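Local coordinates for protein RNA-dependent RNA polymerase (Dera Ghazi Khan orthonairovirus, PDB 6DX2) that is the viral OTU cysteine protease (deubiquitinase) domain at the N terminus of a much longer protein, probably an RNA-directed RNA polymerase, at residues V18-Q23 with T129-G134; I114-W119 with L142-C147; C76-L81 with E104-S109; D7-Q12 with G136-A141; F25-Y30 with E152-M157. One frame throughout, in Å; residues are numbered along the deposited sequence.

Contact 1. Residues V18-Q23 with T129-G134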
# COMPACT_ATOMS: atom_id res chain seq x y z
N VAL A 18 -10.88 4.87 -5.15
CA VAL A 18 -10.32 4.39 -3.90
C VAL A 18 -11.47 3.87 -3.05
O VAL A 18 -12.51 4.51 -2.94
CB VAL A 18 -9.55 5.52 -3.17
CG1 VAL A 18 -8.98 5.05 -1.86
CG2 VAL A 18 -8.49 6.19 -4.10
N TYR A 19 -11.30 2.69 -2.49
CA TYR A 19 -12.34 2.11 -1.67
C TYR A 19 -11.99 2.21 -0.20
O TYR A 19 -10.82 2.07 0.20
CB TYR A 19 -12.52 0.64 -1.98
CG TYR A 19 -12.79 0.28 -3.41
CD1 TYR A 19 -11.74 0.23 -4.32
CD2 TYR A 19 -14.08 -0.12 -3.82
CE1 TYR A 19 -11.94 -0.19 -5.62
CE2 TYR A 19 -14.31 -0.53 -5.16
CZ TYR A 19 -13.25 -0.54 -6.04
OH TYR A 19 -13.37 -1.00 -7.32
N ASN A 20 -13.04 2.37 0.59
CA ASN A 20 -12.87 2.38 2.02
C ASN A 20 -13.76 1.33 2.68
O ASN A 20 -14.83 0.94 2.17
CB ASN A 20 -13.14 3.81 2.55
CG ASN A 20 -11.87 4.69 2.48
OD1 ASN A 20 -10.92 4.51 3.28
ND2 ASN A 20 -11.83 5.62 1.51
N SER A 21 -13.28 0.85 3.82
CA SER A 21 -14.08 -0.11 4.55
C SER A 21 -14.05 0.25 6.02
O SER A 21 -13.00 0.59 6.57
CB SER A 21 -13.60 -1.54 4.34
OG SER A 21 -14.56 -2.43 4.91
N GLU A 22 -15.24 0.18 6.62
CA GLU A 22 -15.48 0.47 8.02
C GLU A 22 -15.44 -0.77 8.89
O GLU A 22 -15.40 -0.64 10.11
CB GLU A 22 -16.85 1.14 8.20
CG GLU A 22 -17.05 2.41 7.38
CD GLU A 22 -18.06 3.34 8.02
OE1 GLU A 22 -17.90 3.64 9.23
OE2 GLU A 22 -19.02 3.76 7.34
N GLN A 23 -15.49 -1.96 8.30
CA GLN A 23 -15.28 -3.22 8.99
C GLN A 23 -14.18 -3.09 10.04
O GLN A 23 -13.14 -2.48 9.80
CB GLN A 23 -14.93 -4.29 7.94
CG GLN A 23 -13.45 -4.66 7.79
CD GLN A 23 -12.55 -3.48 7.45
OE1 GLN A 23 -13.02 -2.45 7.00
NE2 GLN A 23 -11.28 -3.59 7.75
N THR A 129 -8.83 1.95 10.01
CA THR A 129 -9.29 2.34 8.69
C THR A 129 -8.76 1.30 7.71
O THR A 129 -7.67 0.77 7.90
CB THR A 129 -8.79 3.75 8.27
OG1 THR A 129 -7.41 3.68 7.93
CG2 THR A 129 -8.94 4.79 9.37
N ALA A 130 -9.52 1.00 6.65
CA ALA A 130 -8.96 0.21 5.55
C ALA A 130 -9.22 0.92 4.24
O ALA A 130 -10.34 1.39 3.99
CB ALA A 130 -9.51 -1.19 5.46
N THR A 131 -8.19 1.01 3.40
CA THR A 131 -8.28 1.73 2.13
C THR A 131 -7.73 0.83 1.05
O THR A 131 -6.64 0.30 1.19
CB THR A 131 -7.50 3.03 2.20
OG1 THR A 131 -7.95 3.78 3.34
CG2 THR A 131 -7.76 3.87 0.99
N LYS A 132 -8.48 0.64 -0.02
CA LYS A 132 -8.09 -0.31 -1.04
C LYS A 132 -7.90 0.45 -2.34
O LYS A 132 -8.78 1.20 -2.78
CB LYS A 132 -9.14 -1.39 -1.17
CG LYS A 132 -8.91 -2.37 -2.34
CD LYS A 132 -9.85 -3.61 -2.23
CE LYS A 132 -11.21 -3.25 -2.88
NZ LYS A 132 -11.18 -3.44 -4.40
N TYR A 133 -6.76 0.22 -2.97
CA TYR A 133 -6.40 0.88 -4.23
C TYR A 133 -6.41 -0.21 -5.29
O TYR A 133 -5.59 -1.12 -5.23
CB TYR A 133 -5.01 1.51 -4.13
CG TYR A 133 -4.98 2.64 -3.15
CD1 TYR A 133 -5.28 3.92 -3.56
CD2 TYR A 133 -4.69 2.42 -1.80
CE1 TYR A 133 -5.26 4.99 -2.66
CE2 TYR A 133 -4.69 3.51 -0.89
CZ TYR A 133 -5.00 4.74 -1.34
OH TYR A 133 -5.03 5.83 -0.52
N GLY A 134 -7.36 -0.15 -6.20
CA GLY A 134 -7.49 -1.18 -7.22
C GLY A 134 -8.74 -1.99 -7.04
O GLY A 134 -9.30 -2.08 -5.96
O HOH W 1 -11.88 2.87 6.91
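Y19 and K132 face each other as a hydrogen-bonded antiparallel pair, with Y19 N to K132 O at 2.9 Å and K132 N to Y19 O at 2.8 Å, their side chains side by side. K132 starts with CG anti to the backbone N (chi1 173°), then bends at chi3 and chi4, and NZ comes over one face of the Y19 ring, 3.8 Å from its centroid, as a cation-pi contact. CE lies over the same ring. K132 NZ also gives hydrogen bonds to G134 O, at 2.8 Å, and to G136 O, and makes a second cation-pi contact with W11. On the other face of the sheet, V18 CG1 presses on T131 CG2 at 3.3 Å, a tight methyl pair, and lies off-centre over the Y133 ring. Two residues along, S21 N bonds A130 O, and a water bridges S21 O to A130 N. Strand 127-133 pairs antiparallel with 18-21 along one edge and with 116-121 along the other, while Y133 packs against helix 102-112.

Contact 2. Residues I114-W119 with L142-C147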
# COMPACT_ATOMS: atom_id res chain seq x y z
N ILE A 114 -2.19 -4.19 -9.89
CA ILE A 114 -2.42 -4.98 -8.70
C ILE A 114 -3.29 -4.14 -7.78
O ILE A 114 -3.53 -2.95 -8.00
CB ILE A 114 -1.10 -5.40 -8.00
CG1 ILE A 114 -0.32 -4.17 -7.60
CG2 ILE A 114 -0.25 -6.31 -8.92
CD1 ILE A 114 1.09 -4.40 -6.93
N THR A 115 -3.78 -4.80 -6.75
CA THR A 115 -4.58 -4.13 -5.75
C THR A 115 -3.74 -4.07 -4.49
O THR A 115 -3.08 -5.07 -4.14
CB THR A 115 -5.89 -4.90 -5.55
OG1 THR A 115 -6.69 -4.73 -6.74
CG2 THR A 115 -6.74 -4.32 -4.39
N ILE A 116 -3.78 -2.91 -3.81
CA ILE A 116 -3.02 -2.71 -2.59
C ILE A 116 -3.97 -2.21 -1.53
O ILE A 116 -4.77 -1.31 -1.79
CB ILE A 116 -1.86 -1.72 -2.77
CG1 ILE A 116 -0.89 -2.27 -3.86
CG2 ILE A 116 -1.21 -1.44 -1.38
CD1 ILE A 116 0.23 -1.26 -4.31
N ILE A 117 -3.92 -2.80 -0.34
CA ILE A 117 -4.81 -2.40 0.74
C ILE A 117 -3.97 -1.93 1.91
O ILE A 117 -3.06 -2.64 2.35
CB ILE A 117 -5.74 -3.55 1.16
CG1 ILE A 117 -6.56 -3.96 -0.04
CG2 ILE A 117 -6.61 -3.14 2.39
CD1 ILE A 117 -7.42 -5.26 0.24
N LEU A 118 -4.28 -0.73 2.41
CA LEU A 118 -3.60 -0.20 3.58
C LEU A 118 -4.53 -0.43 4.75
O LEU A 118 -5.60 0.19 4.83
CB LEU A 118 -3.25 1.28 3.44
CG LEU A 118 -2.47 1.68 2.18
CD1 LEU A 118 -2.03 3.21 2.22
CD2 LEU A 118 -1.30 0.73 1.94
N TRP A 119 -4.14 -1.33 5.67
CA TRP A 119 -4.94 -1.60 6.85
C TRP A 119 -4.31 -0.78 7.97
O TRP A 119 -3.25 -1.12 8.49
CB TRP A 119 -4.88 -3.08 7.21
CG TRP A 119 -5.40 -4.02 6.14
CD1 TRP A 119 -4.66 -4.65 5.15
CD2 TRP A 119 -6.76 -4.44 5.95
NE1 TRP A 119 -5.46 -5.47 4.41
CE2 TRP A 119 -6.76 -5.35 4.87
CE3 TRP A 119 -7.96 -4.16 6.61
CZ2 TRP A 119 -7.91 -5.93 4.36
CZ3 TRP A 119 -9.14 -4.78 6.11
CH2 TRP A 119 -9.10 -5.64 5.01
N LEU A 142 -1.92 -6.86 -2.31
CA LEU A 142 -0.83 -6.63 -1.36
C LEU A 142 -1.44 -5.96 -0.15
O LEU A 142 -1.81 -4.77 -0.20
CB LEU A 142 0.30 -5.80 -1.95
CG LEU A 142 0.87 -6.10 -3.32
CD1 LEU A 142 2.22 -5.36 -3.46
CD2 LEU A 142 1.07 -7.50 -3.61
N ASN A 143 -1.50 -6.70 0.94
CA ASN A 143 -2.09 -6.27 2.19
C ASN A 143 -0.98 -5.72 3.05
O ASN A 143 -0.09 -6.48 3.43
CB ASN A 143 -2.79 -7.43 2.87
CG ASN A 143 -4.03 -7.83 2.10
OD1 ASN A 143 -4.98 -7.07 2.09
ND2 ASN A 143 -3.94 -8.88 1.28
N LEU A 144 -1.10 -4.45 3.44
CA LEU A 144 -0.07 -3.78 4.24
C LEU A 144 -0.69 -3.36 5.55
O LEU A 144 -1.80 -2.79 5.55
CB LEU A 144 0.44 -2.51 3.49
CG LEU A 144 1.08 -2.82 2.13
CD1 LEU A 144 1.55 -1.51 1.53
CD2 LEU A 144 2.27 -3.81 2.24
N LYS A 145 0.03 -3.61 6.64
CA LYS A 145 -0.38 -3.18 7.95
C LYS A 145 0.35 -1.90 8.28
O LYS A 145 1.59 -1.87 8.30
CB LYS A 145 -0.07 -4.24 9.00
CG LYS A 145 -0.56 -3.90 10.40
CD LYS A 145 -0.28 -5.06 11.38
CE LYS A 145 1.15 -5.00 11.88
NZ LYS A 145 1.51 -6.23 12.63
N LEU A 146 -0.42 -0.88 8.61
CA LEU A 146 0.14 0.40 9.06
C LEU A 146 -0.10 0.50 10.53
O LEU A 146 -1.25 0.64 10.96
CB LEU A 146 -0.57 1.53 8.32
CG LEU A 146 -0.08 1.81 6.91
CD1 LEU A 146 -0.10 0.60 5.98
CD2 LEU A 146 -0.97 2.93 6.32
N CYS A 147 0.96 0.46 11.31
CA CYS A 147 0.79 0.41 12.76
C CYS A 147 1.93 1.19 13.40
O CYS A 147 3.09 0.92 13.11
CB CYS A 147 0.76 -1.05 13.25
SG CYS A 147 0.25 -1.20 15.00
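I117 and W119 take turns with L142, L144 and L146 in the backbone bonding of a parallel strand pair. T115 O accepts from L142 N, I117 N gives to L142 O, L144 N to I117 O, W119 N to L144 O and L146 N to W119 O, the last bond 2.8 Å long.

One side-chain hydrogen bond reinforces this backbone pairing. W119 NE1 gives a hydrogen bond to N143 OD1 at 2.9 Å, with the oxygen almost in the ring plane and the ring and amide planes 33° apart. A chi1 of -60° sets W119 CG beside its own backbone N, near L144 O, which that N-H bonds. The amide is held from its other end as well, since N143 ND2 bonds V138 O. I117 CD1 also touches N143 OD1, at 3.6 Å, and I117 CG2 lies over one face of the indole, toward its rim.

Apolar contacts fill the opposite face of the sheet. L118 CD2 meets L144 CD1 at 3.6 Å, the two side chains lying alongside each other; I116 CG2 approaches the same L144 methyl at 4.0 Å, and L146 CD2 packs on L118 CB. At the start, I114 CD1 touches L142 CD1 at 3.8 Å.

This apolar face is packed by helix 102-112 against I116 and L118 and by helix 42-52 against L142 and L144, while strands 127-133 and 150-156 flank the pair in the central sheet of the OTU domain.

Contact 3. Residues C76-L81 with E104-S109; sequences CVQAKL and EAEILS
E106 reaches across to the start of helix 77-82 and accepts a nearly straight hydrogen bond from Q78 N, OE1 lying 2.9 Å away and using its syn lone pair. The same oxygen takes a bond from a water at 2.6 Å, and that water accepts from A79 N, so two successive N-H groups are tied to one carboxylate oxygen. The E106 chain gets there with CG anti to its backbone N (chi1 171°) and CD continuing extended. OE2 lies beside V77 CB at 3.7 Å, and Q78 CG packs against OE1.

Alongside, C76 SG touches both I107 CG1 and CD1, each at 3.7 Å, and A79 CB lies 4.3 Å from I107 CD1. Farther out, I107 rests on I65 and F68 of helix 58-71. The contact joins helix 77-82 to helix 102-112, which packs on the central sheet of the OTU domain, A105 and L108 touching I116.

At the N-terminal end of the short, weakly bonded helix 77-82, these N-H groups may favour the charged form of E106.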
# COMPACT_ATOMS: atom_id res chain seq x y z
N CYS A 76 -2.02 10.34 -10.95
CA CYS A 76 -1.41 10.30 -9.62
C CYS A 76 -2.14 11.30 -8.71
O CYS A 76 -1.62 12.37 -8.37
CB CYS A 76 0.07 10.64 -9.73
SG CYS A 76 0.99 9.42 -10.74
N VAL A 77 -3.40 10.97 -8.40
CA VAL A 77 -4.30 11.97 -7.82
C VAL A 77 -3.74 12.48 -6.49
O VAL A 77 -3.67 13.70 -6.25
CB VAL A 77 -5.71 11.38 -7.63
CG1 VAL A 77 -6.63 12.34 -6.86
CG2 VAL A 77 -6.32 11.01 -8.96
N GLN A 78 -3.33 11.54 -5.62
CA GLN A 78 -2.89 11.97 -4.30
C GLN A 78 -1.55 12.67 -4.38
O GLN A 78 -1.32 13.66 -3.68
CB GLN A 78 -2.84 10.78 -3.34
CG GLN A 78 -4.20 10.15 -3.01
CD GLN A 78 -5.21 11.12 -2.38
OE1 GLN A 78 -6.10 11.65 -3.07
NE2 GLN A 78 -5.07 11.34 -1.08
N ALA A 79 -0.66 12.18 -5.25
CA ALA A 79 0.64 12.84 -5.42
C ALA A 79 0.48 14.30 -5.83
O ALA A 79 1.21 15.16 -5.35
CB ALA A 79 1.47 12.10 -6.46
N LYS A 80 -0.49 14.58 -6.72
CA LYS A 80 -0.78 15.95 -7.18
C LYS A 80 -1.22 16.88 -6.07
O LYS A 80 -1.10 18.10 -6.22
CB LYS A 80 -1.86 15.89 -8.25
CG LYS A 80 -1.36 15.44 -9.60
CD LYS A 80 -2.41 15.75 -10.66
CE LYS A 80 -3.41 14.61 -10.85
NZ LYS A 80 -4.41 14.84 -11.97
N LEU A 81 -1.73 16.36 -4.96
CA LEU A 81 -2.08 17.22 -3.82
C LEU A 81 -0.86 17.67 -3.04
O LEU A 81 -0.89 18.73 -2.41
CB LEU A 81 -3.02 16.49 -2.86
CG LEU A 81 -4.47 16.34 -3.29
CD1 LEU A 81 -5.05 17.71 -3.55
CD2 LEU A 81 -4.60 15.46 -4.51
N GLU A 104 1.93 6.40 -2.85
CA GLU A 104 2.60 5.31 -3.53
C GLU A 104 1.69 4.09 -3.70
O GLU A 104 1.84 3.37 -4.69
CB GLU A 104 3.86 4.90 -2.75
CG GLU A 104 4.92 5.99 -2.89
CD GLU A 104 4.58 7.23 -2.13
OE1 GLU A 104 3.99 7.16 -1.01
OE2 GLU A 104 4.85 8.31 -2.71
N ALA A 105 0.80 3.83 -2.76
CA ALA A 105 -0.12 2.71 -2.95
C ALA A 105 -1.01 2.96 -4.16
O ALA A 105 -1.23 2.07 -5.00
CB ALA A 105 -0.98 2.54 -1.69
N GLU A 106 -1.51 4.18 -4.29
CA GLU A 106 -2.35 4.51 -5.44
C GLU A 106 -1.57 4.32 -6.74
O GLU A 106 -2.05 3.67 -7.67
CB GLU A 106 -2.86 5.94 -5.32
CG GLU A 106 -3.56 6.45 -6.59
CD GLU A 106 -4.22 7.77 -6.34
OE1 GLU A 106 -3.44 8.71 -6.16
OE2 GLU A 106 -5.48 7.88 -6.36
N ILE A 107 -0.34 4.83 -6.79
CA ILE A 107 0.46 4.75 -8.03
C ILE A 107 0.83 3.30 -8.33
O ILE A 107 0.68 2.82 -9.47
CB ILE A 107 1.71 5.63 -7.94
CG1 ILE A 107 1.34 7.10 -7.92
CG2 ILE A 107 2.60 5.39 -9.16
CD1 ILE A 107 2.58 8.10 -7.64
N LEU A 108 1.33 2.58 -7.33
CA LEU A 108 1.77 1.21 -7.60
C LEU A 108 0.61 0.32 -8.04
O LEU A 108 0.80 -0.58 -8.85
CB LEU A 108 2.42 0.59 -6.33
CG LEU A 108 3.38 -0.53 -6.66
CD1 LEU A 108 4.44 -0.26 -7.63
CD2 LEU A 108 4.05 -0.90 -5.29
N SER A 109 -0.56 0.49 -7.45
CA SER A 109 -1.71 -0.31 -7.89
C SER A 109 -1.98 -0.12 -9.38
O SER A 109 -2.21 -1.10 -10.12
CB SER A 109 -2.93 0.06 -7.07
OG SER A 109 -3.44 1.33 -7.38
O HOH W 2 -0.93 9.37 -6.20

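Contact 4. Residues D7-Q12 with G136-A141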
# COMPACT_ATOMS: atom_id res chain seq x y z
N ASP A 7 -12.52 -11.84 1.59
CA ASP A 7 -12.96 -11.53 0.23
C ASP A 7 -14.45 -11.16 0.16
O ASP A 7 -14.91 -10.78 -0.93
CB ASP A 7 -12.66 -12.69 -0.73
CG ASP A 7 -11.21 -12.67 -1.23
OD1 ASP A 7 -10.50 -11.82 -0.75
OD2 ASP A 7 -10.81 -13.45 -2.10
N ASP A 8 -15.19 -11.24 1.27
CA ASP A 8 -16.59 -10.83 1.32
C ASP A 8 -16.80 -9.50 2.02
O ASP A 8 -17.94 -9.16 2.34
CB ASP A 8 -17.43 -11.88 2.02
CG ASP A 8 -17.41 -13.20 1.30
OD1 ASP A 8 -17.60 -13.21 0.06
OD2 ASP A 8 -17.18 -14.21 1.99
N ILE A 9 -15.72 -8.76 2.29
CA ILE A 9 -15.84 -7.44 2.89
C ILE A 9 -16.57 -6.53 1.92
O ILE A 9 -16.44 -6.67 0.70
CB ILE A 9 -14.46 -6.86 3.24
CG1 ILE A 9 -13.92 -7.50 4.51
CG2 ILE A 9 -14.46 -5.31 3.42
CD1 ILE A 9 -12.46 -7.12 4.79
N ASN A 10 -17.31 -5.58 2.49
CA ASN A 10 -18.02 -4.54 1.74
C ASN A 10 -17.16 -3.28 1.61
O ASN A 10 -16.85 -2.59 2.59
CB ASN A 10 -19.35 -4.25 2.43
CG ASN A 10 -20.31 -5.44 2.34
OD1 ASN A 10 -20.12 -6.35 1.51
ND2 ASN A 10 -21.34 -5.45 3.19
N TRP A 11 -16.77 -2.97 0.38
CA TRP A 11 -15.86 -1.86 0.09
C TRP A 11 -16.67 -0.73 -0.51
O TRP A 11 -17.52 -0.96 -1.37
CB TRP A 11 -14.77 -2.30 -0.89
CG TRP A 11 -13.82 -3.29 -0.28
CD1 TRP A 11 -13.81 -4.66 -0.41
CD2 TRP A 11 -12.74 -2.96 0.57
NE1 TRP A 11 -12.76 -5.19 0.29
CE2 TRP A 11 -12.07 -4.16 0.90
CE3 TRP A 11 -12.25 -1.76 1.04
CZ2 TRP A 11 -10.96 -4.20 1.73
CZ3 TRP A 11 -11.10 -1.77 1.87
CH2 TRP A 11 -10.48 -3.01 2.21
N GLN A 12 -16.43 0.49 -0.06
CA GLN A 12 -17.24 1.59 -0.58
C GLN A 12 -16.35 2.45 -1.46
O GLN A 12 -15.33 2.96 -0.98
CB GLN A 12 -17.83 2.41 0.57
CG GLN A 12 -18.78 3.53 0.14
CD GLN A 12 -19.64 3.17 -1.08
OE1 GLN A 12 -20.35 2.16 -1.08
NE2 GLN A 12 -19.59 4.00 -2.12
N GLY A 136 -9.42 -5.23 -7.10
CA GLY A 136 -9.30 -6.63 -6.82
C GLY A 136 -9.72 -6.98 -5.40
O GLY A 136 -10.17 -6.16 -4.62
N LEU A 137 -9.57 -8.24 -5.08
CA LEU A 137 -10.05 -8.79 -3.81
C LEU A 137 -8.94 -8.84 -2.77
O LEU A 137 -7.76 -8.90 -3.12
CB LEU A 137 -10.57 -10.22 -4.02
CG LEU A 137 -11.71 -10.40 -5.04
CD1 LEU A 137 -11.94 -11.88 -5.36
CD2 LEU A 137 -12.97 -9.70 -4.51
N VAL A 138 -9.31 -8.90 -1.48
CA VAL A 138 -8.29 -8.96 -0.42
C VAL A 138 -7.27 -10.07 -0.66
O VAL A 138 -6.05 -9.85 -0.57
CB VAL A 138 -8.94 -9.12 0.96
CG1 VAL A 138 -7.84 -9.42 2.04
CG2 VAL A 138 -9.70 -7.88 1.32
N SER A 139 -7.73 -11.26 -1.03
CA SER A 139 -6.83 -12.40 -1.17
C SER A 139 -5.81 -12.22 -2.27
O SER A 139 -4.78 -12.90 -2.24
CB SER A 139 -7.61 -13.67 -1.43
OG SER A 139 -8.37 -13.60 -2.62
N THR A 140 -6.06 -11.34 -3.26
CA THR A 140 -5.09 -11.11 -4.31
C THR A 140 -4.30 -9.84 -4.09
O THR A 140 -3.40 -9.56 -4.86
CB THR A 140 -5.80 -11.05 -5.70
OG1 THR A 140 -6.78 -10.00 -5.70
CG2 THR A 140 -6.54 -12.33 -5.98
N ALA A 141 -4.68 -9.04 -3.11
CA ALA A 141 -4.04 -7.77 -2.92
C ALA A 141 -2.70 -7.92 -2.23
O ALA A 141 -2.41 -8.94 -1.57
CB ALA A 141 -4.94 -6.85 -2.07
O HOH W 3 -12.25 -8.19 -0.95
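D7 grips the short 3-10 turn of 138-140 with both carboxylate oxygens. D7 OD1 accepts from S139 N at 2.8 Å through its syn lone pair, and D7 OD2 accepts a hydrogen bond from S139 OG, modelled at 2.5 Å, so short that the exact length is doubtful. S139 OG sits between its own backbone N and carbonyl carbon (chi1 61°), which brings it round to the carboxylate. D7 OD1 also lies 3.6 Å from both L137 CB and V138 CB, whose carbons border the carboxylate. The turn lies in the loop between strands 127-133 and 142-147, and the contact joins this loop to the N-terminal segment that leads into strand 12-13, at the edge of the central sheet. V138 CG2 meets W11 CZ2 at 3.9 Å, close to the indole plane and at its edge. The side chains cross at about a right angle. A water accepts from W11 NE1 at 3.3 Å and from V138 N at 3.1 Å, and W11 in turn packs on Y19 and I117.

Contact 5. Residues F25-Y30 with E152-M157; sequences FNLNDY and EPLQLM
M157 crosses to the turn at 27-30, and its backbone N gives a hydrogen bond to Y30 O at 3.0 Å, bent to 157°. From there the side chain lies against the backbone of the turn. CB is 3.6 Å from Y30 O, and CG stays beside the same carbonyl, 3.9 Å from its oxygen. SD follows; chi2 of -170° extends the chain and places it 3.9 Å from N28 O. The chain bends at chi3, and the terminal CE is modelled so close to D29 O that its exact position is doubtful.

L156 adds a second apolar approach to the same carbonyl, with CD2 3.4 Å from Y30 O, and two residues earlier in the strand L154 CD1 meets L27 CD1 at 4.3 Å.

The turn itself is shaped by N26, whose OD1 accepts from N28 N at 3.0 Å in an Asx turn, while D29 N and Y30 N bond back to N26 O and L27 O. L27 also rests on K145, and L154 on F31 and S33, so the turn leading into strand 31-33 is packed against strands 142-147 and 150-156.

Across the two segments, Y30 O is the polar acceptor of the one hydrogen bond, bordered by CB and CG of M157 and by CD2 of L156. Hydrocarbon next to the acceptor may partly shield this bond, although M157 itself lies at the surface.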
# COMPACT_ATOMS: atom_id res chain seq x y z
N PHE A 25 -12.05 -5.45 12.79
CA PHE A 25 -11.73 -6.79 13.26
C PHE A 25 -10.25 -6.78 13.61
O PHE A 25 -9.53 -5.83 13.27
CB PHE A 25 -12.03 -7.85 12.19
CG PHE A 25 -11.24 -7.63 10.91
CD1 PHE A 25 -11.62 -6.66 9.99
CD2 PHE A 25 -10.09 -8.35 10.65
CE1 PHE A 25 -10.91 -6.47 8.84
CE2 PHE A 25 -9.37 -8.12 9.51
CZ PHE A 25 -9.76 -7.21 8.61
N ASN A 26 -9.78 -7.88 14.14
CA ASN A 26 -8.36 -8.01 14.43
C ASN A 26 -7.62 -8.65 13.25
O ASN A 26 -7.90 -9.80 12.87
CB ASN A 26 -8.11 -8.79 15.71
CG ASN A 26 -6.70 -8.60 16.16
OD1 ASN A 26 -5.82 -9.31 15.69
ND2 ASN A 26 -6.45 -7.57 16.99
N LEU A 27 -6.65 -7.91 12.72
CA LEU A 27 -5.85 -8.38 11.59
C LEU A 27 -5.32 -9.78 11.80
O LEU A 27 -5.29 -10.59 10.87
CB LEU A 27 -4.66 -7.44 11.36
CG LEU A 27 -5.06 -6.09 10.79
CD1 LEU A 27 -3.84 -5.23 10.68
CD2 LEU A 27 -5.77 -6.32 9.48
N ASN A 28 -4.86 -10.08 13.00
CA ASN A 28 -4.14 -11.32 13.13
C ASN A 28 -5.04 -12.53 13.28
O ASN A 28 -4.52 -13.63 13.43
CB ASN A 28 -3.16 -11.18 14.26
CG ASN A 28 -2.02 -10.23 13.89
OD1 ASN A 28 -1.74 -9.29 14.62
ND2 ASN A 28 -1.39 -10.46 12.70
N ASP A 29 -6.35 -12.34 13.22
CA ASP A 29 -7.24 -13.48 13.06
C ASP A 29 -7.29 -13.96 11.62
O ASP A 29 -7.74 -15.08 11.37
CB ASP A 29 -8.63 -13.12 13.57
CG ASP A 29 -8.69 -13.10 15.08
OD1 ASP A 29 -7.84 -13.79 15.71
OD2 ASP A 29 -9.56 -12.38 15.61
N TYR A 30 -6.82 -13.16 10.68
CA TYR A 30 -6.96 -13.48 9.27
C TYR A 30 -5.65 -13.45 8.54
O TYR A 30 -5.54 -14.06 7.48
CB TYR A 30 -7.93 -12.49 8.58
CG TYR A 30 -9.28 -12.59 9.22
CD1 TYR A 30 -10.23 -13.52 8.78
CD2 TYR A 30 -9.60 -11.80 10.31
CE1 TYR A 30 -11.46 -13.63 9.41
CE2 TYR A 30 -10.81 -11.90 10.94
CZ TYR A 30 -11.74 -12.82 10.49
OH TYR A 30 -12.95 -12.90 11.15
N GLU A 152 4.22 -3.06 7.65
CA GLU A 152 4.64 -4.45 7.55
C GLU A 152 3.76 -5.17 6.53
O GLU A 152 2.57 -4.85 6.36
CB GLU A 152 4.54 -5.14 8.91
CG GLU A 152 5.16 -4.32 10.06
CD GLU A 152 6.69 -4.14 9.96
OE1 GLU A 152 7.33 -4.93 9.23
OE2 GLU A 152 7.24 -3.23 10.65
N PRO A 153 4.31 -6.12 5.81
CA PRO A 153 3.47 -6.95 4.93
C PRO A 153 2.58 -7.91 5.73
O PRO A 153 2.97 -8.40 6.78
CB PRO A 153 4.52 -7.73 4.10
CG PRO A 153 5.80 -7.60 4.82
CD PRO A 153 5.72 -6.56 5.86
N LEU A 154 1.39 -8.19 5.20
CA LEU A 154 0.50 -9.22 5.73
C LEU A 154 0.33 -10.30 4.67
O LEU A 154 0.27 -9.99 3.50
CB LEU A 154 -0.89 -8.61 6.03
CG LEU A 154 -0.83 -7.50 7.11
CD1 LEU A 154 -2.23 -6.78 7.02
CD2 LEU A 154 -0.55 -8.16 8.47
N GLN A 155 0.15 -11.56 5.09
CA GLN A 155 -0.30 -12.61 4.16
C GLN A 155 -1.49 -13.34 4.75
O GLN A 155 -1.56 -13.53 5.97
CB GLN A 155 0.86 -13.58 3.87
CG GLN A 155 2.02 -12.81 3.20
CD GLN A 155 3.16 -13.67 2.74
OE1 GLN A 155 3.85 -14.31 3.55
NE2 GLN A 155 3.41 -13.66 1.43
N LEU A 156 -2.40 -13.77 3.89
CA LEU A 156 -3.57 -14.51 4.35
C LEU A 156 -3.13 -15.79 5.03
O LEU A 156 -2.18 -16.45 4.59
CB LEU A 156 -4.53 -14.82 3.20
CG LEU A 156 -5.49 -13.66 2.97
CD1 LEU A 156 -6.50 -14.05 1.95
CD2 LEU A 156 -6.17 -13.32 4.26
N MET A 157 -3.76 -16.09 6.16
CA MET A 157 -3.34 -17.21 6.99
C MET A 157 -3.70 -18.53 6.34
O MET A 157 -4.66 -18.64 5.57
CB MET A 157 -3.99 -17.15 8.36
CG MET A 157 -3.14 -16.42 9.36
SD MET A 157 -3.77 -16.59 11.02
CE MET A 157 -5.50 -16.77 10.72

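From the N terminus, 7-12 opens the loop that 136-141 closes (contact 4), and this long loop encloses contact 1 (18-23 with 129-134). Next along the chain, 25-30 opens contact 5, closed only at 152-157, so contact 5 crosses contacts 1 and 4. Contact 3 (76-81 with 104-109) is a short helical closure lying within all three of these loops. Contact 2 (114-119 with 142-147) opens after contact 3 has closed, crosses contacts 1 and 4, and falls within contact 5. Contacts 1 and 4 bring the N-terminal segment to the sheet, contact 2 is the sheet's parallel pair, contact 3 joins two helices, and contact 5 brings the 25-30 loop to strand 150-156.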